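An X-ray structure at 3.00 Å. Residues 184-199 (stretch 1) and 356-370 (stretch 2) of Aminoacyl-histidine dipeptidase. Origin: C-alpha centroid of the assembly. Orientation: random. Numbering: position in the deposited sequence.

Stretch 1, residues 184-199: CAGGIDGAMTFDITRD
Stretch 2, residues 356-370: TTEENKVTVLCLIRS

The strand beginning at G186 and the strand ending at S370 of the aminoacyl-histidine dipeptidase run antiparallel as neighbours, their axes inclined at 165° and approaching to 4.6 Å. Both backbones are extended, with phi between about -80° and -170°. The register pairs G186 with S370, I188 with I368, G190 with C366, M192 with V364 and F194 with V362 as hydrogen-bonded pairs, CA-CA 4.9 to 5.4 Å. Between them lie the non-hydrogen-bonded pairs G187-R369, D189-L367, A191-L365 and T193-T363, whose CA atoms draw in to 4.3-4.6 Å.

Each hydrogen-bonded pair satisfies the amide and carbonyl of both partners. At the centre, G190 N donates to C366 O at 2.7 Å and C366 N to G190 O at 3.1 Å, both nearly linear. M192 N reaches V364 O at 2.8 Å, and V364 N returns to M192 O at 2.7 Å. I188 N to I368 O is 2.9 Å, more bent at 137°, while I368 N to I188 O is 3.0 Å. The ladder becomes uneven towards its ends. F194 N lies 2.7 Å from V362 O, but the return bond from V362 N to F194 O is weak at 3.3 Å; G186 N to S370 O is very short at 2.4 Å, against 3.3 Å from S370 N to G186 O. Several carbonyls also receive CA-H...O contacts, as from A191 CA to V364 O at 3.4 Å and T193 CA to V362 O at 3.4 Å.

Beyond the ladder, I196 N donates to N360 O at 3.1 Å. N360 takes a left-handed conformation, phi 83° and psi -1°, and its m side chain makes a weak bond from ND2 to E359 OE2 at 3.1 Å. N360 OD1 approaches I196 O to 3.1 Å, but both are acceptors and no bond results. R198 (m, t, then chi3 144°) extends its guanidinium to the turn, where NH2 donates to E358 O at 2.7 Å. That oxygen lies at the guanidinium edge, near its plane, as in-plane N-H donation requires. N360 N, 3.4 Å from R198 NH2, is another donor and adds no bond. R198 NE and NH1 are satisfied elsewhere in the structure. Within stretch 2, E358 N to K361 O (2.8 Å) closes the turn, and T356 N donates to T363 O at 3.2 Å and T363 N to T356 O at 3.1 Å.

I188, M192, F194, V362, V364, C366 and I368 share one face of the sheet. I188 (t, m) sets CG2 3.8 Å from I368 CB, and F194 (m, chi2 84°) brings CE1 to 3.9 Å from V364 CG2, at its ring edge. I196 (p, t) packs CD1 3.5 Å from V362 CG2. M192 (t, t, m) meets V364 CB through its own CB at 4.1 Å, while its end leads away. The other face carries D189, A191, T193, T363, L365, L367 and R369; there A191 CB touches L365 CD1 at 4.0 Å and T193 CG2 lies 3.7 Å from T363 CB.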

ATOM      1  N   CYS A 184       4.988   3.917  -7.674  1.00 78.02           N
ATOM      2  CA  CYS A 184       4.152   3.966  -6.469  1.00 76.43           C
ATOM      3  C   CYS A 184       4.587   5.051  -5.489  1.00 75.07           C
ATOM      4  O   CYS A 184       5.649   5.646  -5.629  1.00 74.34           O
ATOM      5  CB  CYS A 184       4.105   2.597  -5.778  1.00 78.05           C
ATOM      6  SG  CYS A 184       5.685   2.069  -5.175  1.00 77.55           S
ATOM      7  N   ALA A 185       3.739   5.284  -4.498  1.00 65.97           N
ATOM      8  CA  ALA A 185       3.999   6.257  -3.451  1.00 65.17           C
ATOM      9  C   ALA A 185       4.809   5.686  -2.298  1.00 64.32           C
ATOM     10  O   ALA A 185       4.593   4.555  -1.869  1.00 64.49           O
ATOM     11  CB  ALA A 185       2.676   6.821  -2.931  1.00 82.44           C
ATOM     12  N   GLY A 186       5.745   6.486  -1.796  1.00 72.85           N
ATOM     13  CA  GLY A 186       6.388   6.216  -0.519  1.00 71.46           C
ATOM     14  C   GLY A 186       5.420   6.676   0.538  1.00 70.52           C
ATOM     15  O   GLY A 186       4.289   7.062   0.226  1.00 70.62           O
ATOM     16  N   GLY A 187       5.834   6.634   1.790  1.00 69.48           N
ATOM     17  CA  GLY A 187       4.976   7.160   2.832  1.00 68.78           C
ATOM     18  C   GLY A 187       5.746   7.500   4.078  1.00 68.42           C
ATOM     19  O   GLY A 187       6.935   7.197   4.161  1.00 68.48           O
ATOM     20  N   ILE A 188       5.076   8.128   5.040  1.00 53.75           N
ATOM     21  CA  ILE A 188       5.661   8.351   6.344  1.00 53.47           C
ATOM     22  C   ILE A 188       4.585   8.724   7.358  1.00 54.21           C
ATOM     23  O   ILE A 188       3.684   9.517   7.056  1.00 54.50           O
ATOM     24  CB  ILE A 188       6.705   9.430   6.260  1.00 58.26           C
ATOM     25  CG1 ILE A 188       7.511   9.507   7.550  1.00 57.29           C
ATOM     26  CG2 ILE A 188       6.057  10.749   5.878  1.00 58.74           C
ATOM     27  CD1 ILE A 188       6.905  10.183   8.711  1.00 89.58           C
ATOM     28  N   ASP A 189       4.672   8.134   8.549  1.00 55.02           N
ATOM     29  CA  ASP A 189       3.713   8.373   9.602  1.00 55.43           C
ATOM     30  C   ASP A 189       4.156   9.600  10.305  1.00 54.59           C
ATOM     31  O   ASP A 189       5.325   9.749  10.588  1.00 54.34           O
ATOM     32  CB  ASP A 189       3.736   7.240  10.619  1.00 99.38           C
ATOM     33  CG  ASP A 189       3.420   5.868  10.004  1.00104.53           C
ATOM     34  OD1 ASP A 189       2.389   5.743   9.299  1.00110.04           O
ATOM     35  OD2 ASP A 189       4.196   4.900  10.244  1.00108.91           O
ATOM     36  N   GLY A 190       3.207  10.484  10.583  1.00 68.23           N
ATOM     37  CA  GLY A 190       3.431  11.671  11.421  1.00 67.36           C
ATOM     38  C   GLY A 190       2.531  11.715  12.647  1.00 66.91           C
ATOM     39  O   GLY A 190       1.437  11.137  12.661  1.00 67.34           O
ATOM     40  N   ALA A 191       2.997  12.386  13.691  1.00 67.46           N
ATOM     41  CA  ALA A 191       2.236  12.503  14.924  1.00 66.71           C
ATOM     42  C   ALA A 191       2.419  13.860  15.619  1.00 66.51           C
ATOM     43  O   ALA A 191       3.467  14.141  16.201  1.00 66.45           O
ATOM     44  CB  ALA A 191       2.652  11.372  15.824  1.00 47.33           C
ATOM     45  N   MET A 192       1.392  14.697  15.547  1.00 61.95           N
ATOM     46  CA  MET A 192       1.419  15.981  16.198  1.00 62.30           C
ATOM     47  C   MET A 192       0.765  15.881  17.560  1.00 62.79           C
ATOM     48  O   MET A 192      -0.409  15.529  17.670  1.00 62.98           O
ATOM     49  CB  MET A 192       0.701  17.002  15.353  1.00 59.84           C
ATOM     50  CG  MET A 192       1.128  18.391  15.668  1.00 59.92           C
ATOM     51  SD  MET A 192       0.298  19.548  14.599  1.00 61.30           S
ATOM     52  CE  MET A 192       1.248  19.450  13.082  1.00 59.22           C
ATOM     53  N   THR A 193       1.529  16.200  18.600  1.00 46.31           N
ATOM     54  CA  THR A 193       1.079  15.982  19.957  1.00 46.79           C
ATOM     55  C   THR A 193       1.061  17.291  20.690  1.00 47.03           C
ATOM     56  O   THR A 193       1.921  18.146  20.473  1.00 46.17           O
ATOM     57  CB  THR A 193       2.000  15.007  20.723  1.00 69.55           C
ATOM     58  OG1 THR A 193       2.912  14.365  19.814  1.00 69.38           O
ATOM     59  CG2 THR A 193       1.159  13.962  21.473  1.00 69.53           C
ATOM     60  N   PHE A 194       0.073  17.424  21.568  1.00 60.77           N
ATOM     61  CA  PHE A 194      -0.175  18.664  22.308  1.00 62.64           C
ATOM     62  C   PHE A 194      -0.112  18.420  23.808  1.00 64.67           C
ATOM     63  O   PHE A 194      -0.690  17.448  24.317  1.00 65.14           O
ATOM     64  CB  PHE A 194      -1.543  19.262  21.935  1.00 62.16           C
ATOM     65  CG  PHE A 194      -1.605  19.774  20.527  1.00 60.30           C
ATOM     66  CD1 PHE A 194      -1.881  18.907  19.467  1.00 58.30           C
ATOM     67  CD2 PHE A 194      -1.366  21.108  20.257  1.00 58.53           C
ATOM     68  CE1 PHE A 194      -1.903  19.352  18.180  1.00 57.63           C
ATOM     69  CE2 PHE A 194      -1.402  21.572  18.958  1.00 59.35           C
ATOM     70  CZ  PHE A 194      -1.659  20.693  17.920  1.00 59.57           C
ATOM     71  N   ASP A 195       0.597  19.287  24.522  1.00 76.34           N
ATOM     72  CA  ASP A 195       0.657  19.120  25.957  1.00 78.69           C
ATOM     73  C   ASP A 195      -0.310  20.058  26.669  1.00 79.69           C
ATOM     74  O   ASP A 195       0.039  21.203  27.023  1.00 79.86           O
ATOM     75  CB  ASP A 195       2.093  19.196  26.465  1.00101.26           C
ATOM     76  CG  ASP A 195       2.758  17.826  26.509  1.00103.90           C
ATOM     77  OD1 ASP A 195       2.110  16.851  26.985  1.00106.81           O
ATOM     78  OD2 ASP A 195       3.923  17.716  26.061  1.00106.39           O
ATOM     79  N   ILE A 196      -1.525  19.542  26.876  1.00 70.25           N
ATOM     80  CA  ILE A 196      -2.638  20.343  27.381  1.00 71.56           C
ATOM     81  C   ILE A 196      -2.930  20.171  28.855  1.00 72.74           C
ATOM     82  O   ILE A 196      -2.739  19.087  29.435  1.00 72.10           O
ATOM     83  CB  ILE A 196      -3.971  20.135  26.590  1.00 67.23           C
ATOM     84  CG1 ILE A 196      -4.556  18.738  26.808  1.00 65.90           C
ATOM     85  CG2 ILE A 196      -3.766  20.407  25.109  1.00 68.23           C
ATOM     86  CD1 ILE A 196      -6.021  18.580  26.402  1.00 83.78           C
ATOM     87  N   THR A 197      -3.404  21.282  29.426  1.00117.99           N
ATOM     88  CA  THR A 197      -3.909  21.362  30.802  1.00119.45           C
ATOM     89  C   THR A 197      -5.392  21.790  30.814  1.00120.33           C
ATOM     90  O   THR A 197      -5.875  22.440  29.872  1.00121.00           O
ATOM     91  CB  THR A 197      -3.073  22.341  31.645  1.00 72.83           C
ATOM     92  OG1 THR A 197      -3.097  23.636  31.024  1.00 73.41           O
ATOM     93  CG2 THR A 197      -1.637  21.841  31.751  1.00 72.09           C
ATOM     94  N   ARG A 198      -6.101  21.432  31.880  1.00 93.64           N
ATOM     95  CA  ARG A 198      -7.539  21.603  31.917  1.00 94.46           C
ATOM     96  C   ARG A 198      -8.072  22.451  33.052  1.00 95.65           C
ATOM     97  O   ARG A 198      -7.635  22.325  34.196  1.00 96.29           O
ATOM     98  CB  ARG A 198      -8.202  20.248  31.963  1.00 82.98           C
ATOM     99  CG  ARG A 198      -8.154  19.560  30.652  1.00 81.96           C
ATOM    100  CD  ARG A 198      -8.709  18.207  30.795  1.00 80.14           C
ATOM    101  NE  ARG A 198      -9.437  17.856  29.590  1.00 80.03           N
ATOM    102  CZ  ARG A 198      -8.958  17.080  28.631  1.00 79.48           C
ATOM    103  NH1 ARG A 198      -9.714  16.819  27.579  1.00 79.48           N
ATOM    104  NH2 ARG A 198      -7.733  16.568  28.732  1.00 78.67           N
ATOM    105  N   ASP A 199      -9.030  23.312  32.715  1.00104.05           N
ATOM    106  CA  ASP A 199      -9.763  24.122  33.683  1.00105.11           C
ATOM    107  C   ASP A 199     -11.210  23.684  33.702  1.00105.47           C
ATOM    108  O   ASP A 199     -11.764  23.327  32.659  1.00106.05           O
ATOM    109  CB  ASP A 199      -9.636  25.598  33.340  1.00101.11           C
ATOM    110  CG  ASP A 199      -8.200  26.081  33.427  1.00102.83           C
ATOM    111  OD1 ASP A 199      -7.950  27.248  33.049  1.00105.56           O
ATOM    112  OD2 ASP A 199      -7.311  25.301  33.874  1.00103.37           O
ATOM    113  N   THR A 356      -7.138  11.645  18.891  1.00 87.05           N
ATOM    114  CA  THR A 356      -7.483  11.086  20.207  1.00 89.04           C
ATOM    115  C   THR A 356      -6.987  12.016  21.336  1.00 90.53           C
ATOM    116  O   THR A 356      -5.786  12.328  21.451  1.00 90.65           O
ATOM    117  CB  THR A 356      -6.866   9.685  20.440  1.00 69.03           C
ATOM    118  OG1 THR A 356      -5.440   9.818  20.565  1.00 70.19           O
ATOM    119  CG2 THR A 356      -7.193   8.708  19.300  1.00 68.22           C
ATOM    120  N   THR A 357      -7.943  12.446  22.155  1.00 78.97           N
ATOM    121  CA  THR A 357      -7.718  13.290  23.310  1.00 80.29           C
ATOM    122  C   THR A 357      -7.590  12.363  24.493  1.00 81.80           C
ATOM    123  O   THR A 357      -8.117  11.259  24.459  1.00 82.47           O
ATOM    124  CB  THR A 357      -8.943  14.195  23.519  1.00 67.94           C
ATOM    125  OG1 THR A 357      -9.066  15.072  22.392  1.00 67.69           O
ATOM    126  CG2 THR A 357      -8.841  15.014  24.807  1.00 67.01           C
ATOM    127  N   GLU A 358      -6.882  12.792  25.527  1.00100.28           N
ATOM    128  CA  GLU A 358      -6.914  12.112  26.824  1.00102.00           C
ATOM    129  C   GLU A 358      -6.691  13.222  27.841  1.00102.43           C
ATOM    130  O   GLU A 358      -6.671  14.391  27.442  1.00102.76           O
ATOM    131  CB  GLU A 358      -5.812  11.049  26.913  1.00 95.48           C
ATOM    132  CG  GLU A 358      -4.457  11.562  26.413  1.00 98.50           C
ATOM    133  CD  GLU A 358      -3.290  10.796  27.020  1.00102.51           C
ATOM    134  OE1 GLU A 358      -2.557  10.114  26.246  1.00103.84           O
ATOM    135  OE2 GLU A 358      -3.100  10.887  28.265  1.00104.17           O
ATOM    136  N   GLU A 359      -6.544  12.910  29.135  1.00103.49           N
ATOM    137  CA  GLU A 359      -6.194  13.988  30.068  1.00104.11           C
ATOM    138  C   GLU A 359      -4.741  14.409  29.861  1.00103.74           C
ATOM    139  O   GLU A 359      -3.820  13.584  29.989  1.00104.11           O
ATOM    140  CB  GLU A 359      -6.498  13.675  31.544  1.00104.85           C
ATOM    141  CG  GLU A 359      -6.655  14.999  32.373  1.00106.43           C
ATOM    142  CD  GLU A 359      -6.376  14.888  33.900  1.00106.83           C
ATOM    143  OE1 GLU A 359      -6.832  13.903  34.549  1.00109.39           O
ATOM    144  OE2 GLU A 359      -5.706  15.804  34.453  1.00107.15           O
ATOM    145  N   ASN A 360      -4.555  15.680  29.496  1.00 97.77           N
ATOM    146  CA  ASN A 360      -3.211  16.290  29.310  1.00 97.05           C
ATOM    147  C   ASN A 360      -2.506  16.082  27.969  1.00 95.94           C
ATOM    148  O   ASN A 360      -1.403  16.595  27.774  1.00 96.37           O
ATOM    149  CB  ASN A 360      -2.258  15.913  30.452  1.00118.41           C
ATOM    150  CG  ASN A 360      -2.770  16.369  31.806  1.00119.46           C
ATOM    151  OD1 ASN A 360      -2.831  17.576  32.086  1.00119.74           O
ATOM    152  ND2 ASN A 360      -3.153  15.406  32.654  1.00119.68           N
ATOM    153  N   LYS A 361      -3.143  15.353  27.052  1.00 83.83           N
ATOM    154  CA  LYS A 361      -2.547  15.050  25.761  1.00 82.00           C
ATOM    155  C   LYS A 361      -3.609  14.925  24.681  1.00 80.43           C
ATOM    156  O   LYS A 361      -4.566  14.155  24.799  1.00 80.01           O
ATOM    157  CB  LYS A 361      -1.754  13.751  25.856  1.00 84.75           C
ATOM    158  CG  LYS A 361      -0.634  13.538  24.851  1.00 85.98           C
ATOM    159  CD  LYS A 361      -0.134  12.097  25.036  1.00 89.68           C
ATOM    160  CE  LYS A 361       1.063  11.761  24.168  1.00 91.95           C
ATOM    161  NZ  LYS A 361       2.265  12.526  24.620  1.00 93.68           N
ATOM    162  N   VAL A 362      -3.423  15.718  23.634  1.00 65.77           N
ATOM    163  CA  VAL A 362      -4.149  15.584  22.381  1.00 63.93           C
ATOM    164  C   VAL A 362      -3.140  15.193  21.332  1.00 62.59           C
ATOM    165  O   VAL A 362      -2.080  15.808  21.213  1.00 62.26           O
ATOM    166  CB  VAL A 362      -4.775  16.896  21.944  1.00 75.21           C
ATOM    167  CG1 VAL A 362      -5.758  16.657  20.822  1.00 75.10           C
ATOM    168  CG2 VAL A 362      -5.476  17.527  23.099  1.00 76.03           C
ATOM    169  N   THR A 363      -3.480  14.168  20.569  1.00 70.52           N
ATOM    170  CA  THR A 363      -2.554  13.615  19.608  1.00 69.29           C
ATOM    171  C   THR A 363      -3.210  13.423  18.247  1.00 68.32           C
ATOM    172  O   THR A 363      -4.246  12.762  18.114  1.00 68.24           O
ATOM    173  CB  THR A 363      -1.883  12.326  20.155  1.00 70.81           C
ATOM    174  OG1 THR A 363      -1.475  11.483  19.066  1.00 69.76           O
ATOM    175  CG2 THR A 363      -2.827  11.568  21.153  1.00 70.59           C
ATOM    176  N   VAL A 364      -2.587  14.035  17.246  1.00 63.74           N
ATOM    177  CA  VAL A 364      -3.104  14.088  15.895  1.00 62.78           C
ATOM    178  C   VAL A 364      -2.202  13.238  15.028  1.00 62.39           C
ATOM    179  O   VAL A 364      -1.032  13.541  14.888  1.00 62.90           O
ATOM    180  CB  VAL A 364      -3.133  15.559  15.359  1.00 51.01           C
ATOM    181  CG1 VAL A 364      -3.815  15.638  13.996  1.00 50.09           C
ATOM    182  CG2 VAL A 364      -3.833  16.513  16.358  1.00 50.61           C
ATOM    183  N   LEU A 365      -2.741  12.168  14.455  1.00 62.27           N
ATOM    184  CA  LEU A 365      -1.958  11.243  13.632  1.00 61.53           C
ATOM    185  C   LEU A 365      -2.337  11.290  12.169  1.00 61.26           C
ATOM    186  O   LEU A 365      -3.530  11.289  11.816  1.00 60.84           O
ATOM    187  CB  LEU A 365      -2.164   9.809  14.105  1.00 58.47           C
ATOM    188  CG  LEU A 365      -1.222   9.128  15.082  1.00 58.05           C
ATOM    189  CD1 LEU A 365      -1.014   9.942  16.344  1.00 57.68           C
ATOM    190  CD2 LEU A 365      -1.812   7.772  15.398  1.00 57.49           C
ATOM    191  N   CYS A 366      -1.310  11.266  11.326  1.00 66.61           N
ATOM    192  CA  CYS A 366      -1.481  11.422   9.896  1.00 66.68           C
ATOM    193  C   CYS A 366      -0.391  10.729   9.081  1.00 65.60           C
ATOM    194  O   CYS A 366       0.655  10.337   9.604  1.00 65.23           O
ATOM    195  CB  CYS A 366      -1.567  12.912   9.532  1.00 72.50           C
ATOM    196  SG  CYS A 366       0.029  13.752   9.562  1.00 77.71           S
ATOM    197  N   LEU A 367      -0.645  10.586   7.786  1.00 63.75           N
ATOM    198  CA  LEU A 367       0.220   9.779   6.950  1.00 63.26           C
ATOM    199  C   LEU A 367       0.429  10.418   5.583  1.00 63.11           C
ATOM    200  O   LEU A 367      -0.501  10.524   4.784  1.00 63.62           O
ATOM    201  CB  LEU A 367      -0.345   8.358   6.824  1.00 41.85           C
ATOM    202  CG  LEU A 367       0.283   7.396   5.813  1.00 41.40           C
ATOM    203  CD1 LEU A 367       1.713   7.090   6.168  1.00 42.13           C
ATOM    204  CD2 LEU A 367      -0.502   6.119   5.766  1.00 41.80           C
ATOM    205  N   ILE A 368       1.657  10.845   5.324  1.00 73.59           N
ATOM    206  CA  ILE A 368       1.961  11.506   4.073  1.00 73.00           C
ATOM    207  C   ILE A 368       2.367  10.451   3.077  1.00 73.66           C
ATOM    208  O   ILE A 368       3.172   9.556   3.396  1.00 74.47           O
ATOM    209  CB  ILE A 368       3.104  12.532   4.234  1.00 44.54           C
ATOM    210  CG1 ILE A 368       2.767  13.518   5.350  1.00 43.32           C
ATOM    211  CG2 ILE A 368       3.355  13.247   2.935  1.00 42.48           C
ATOM    212  CD1 ILE A 368       3.947  14.343   5.861  1.00 83.64           C
ATOM    213  N   ARG A 369       1.807  10.553   1.875  1.00 55.45           N
ATOM    214  CA  ARG A 369       2.181   9.700   0.761  1.00 55.10           C
ATOM    215  C   ARG A 369       2.731  10.556  -0.354  1.00 55.66           C
ATOM    216  O   ARG A 369       2.346  11.725  -0.492  1.00 55.72           O
ATOM    217  CB  ARG A 369       0.969   8.997   0.235  1.00 56.36           C
ATOM    218  CG  ARG A 369       0.421   8.009   1.150  1.00 56.76           C
ATOM    219  CD  ARG A 369      -0.846   7.512   0.538  1.00 58.87           C
ATOM    220  NE  ARG A 369      -1.545   6.575   1.403  1.00 60.76           N
ATOM    221  CZ  ARG A 369      -1.057   5.401   1.774  1.00 61.39           C
ATOM    222  NH1 ARG A 369       0.157   5.033   1.382  1.00 63.13           N
ATOM    223  NH2 ARG A 369      -1.768   4.617   2.564  1.00 61.32           N
ATOM    224  N   SER A 370       3.618   9.967  -1.156  1.00 53.45           N
ATOM    225  CA  SER A 370       4.185  10.644  -2.310  1.00 54.08           C
ATOM    226  C   SER A 370       4.957   9.689  -3.220  1.00 54.59           C
ATOM    227  O   SER A 370       5.532   8.706  -2.753  1.00 54.16           O
ATOM    228  CB  SER A 370       5.011  11.851  -1.871  1.00 60.81           C
ATOM    229  OG  SER A 370       5.540  12.481  -3.017  1.00 60.97           O
TER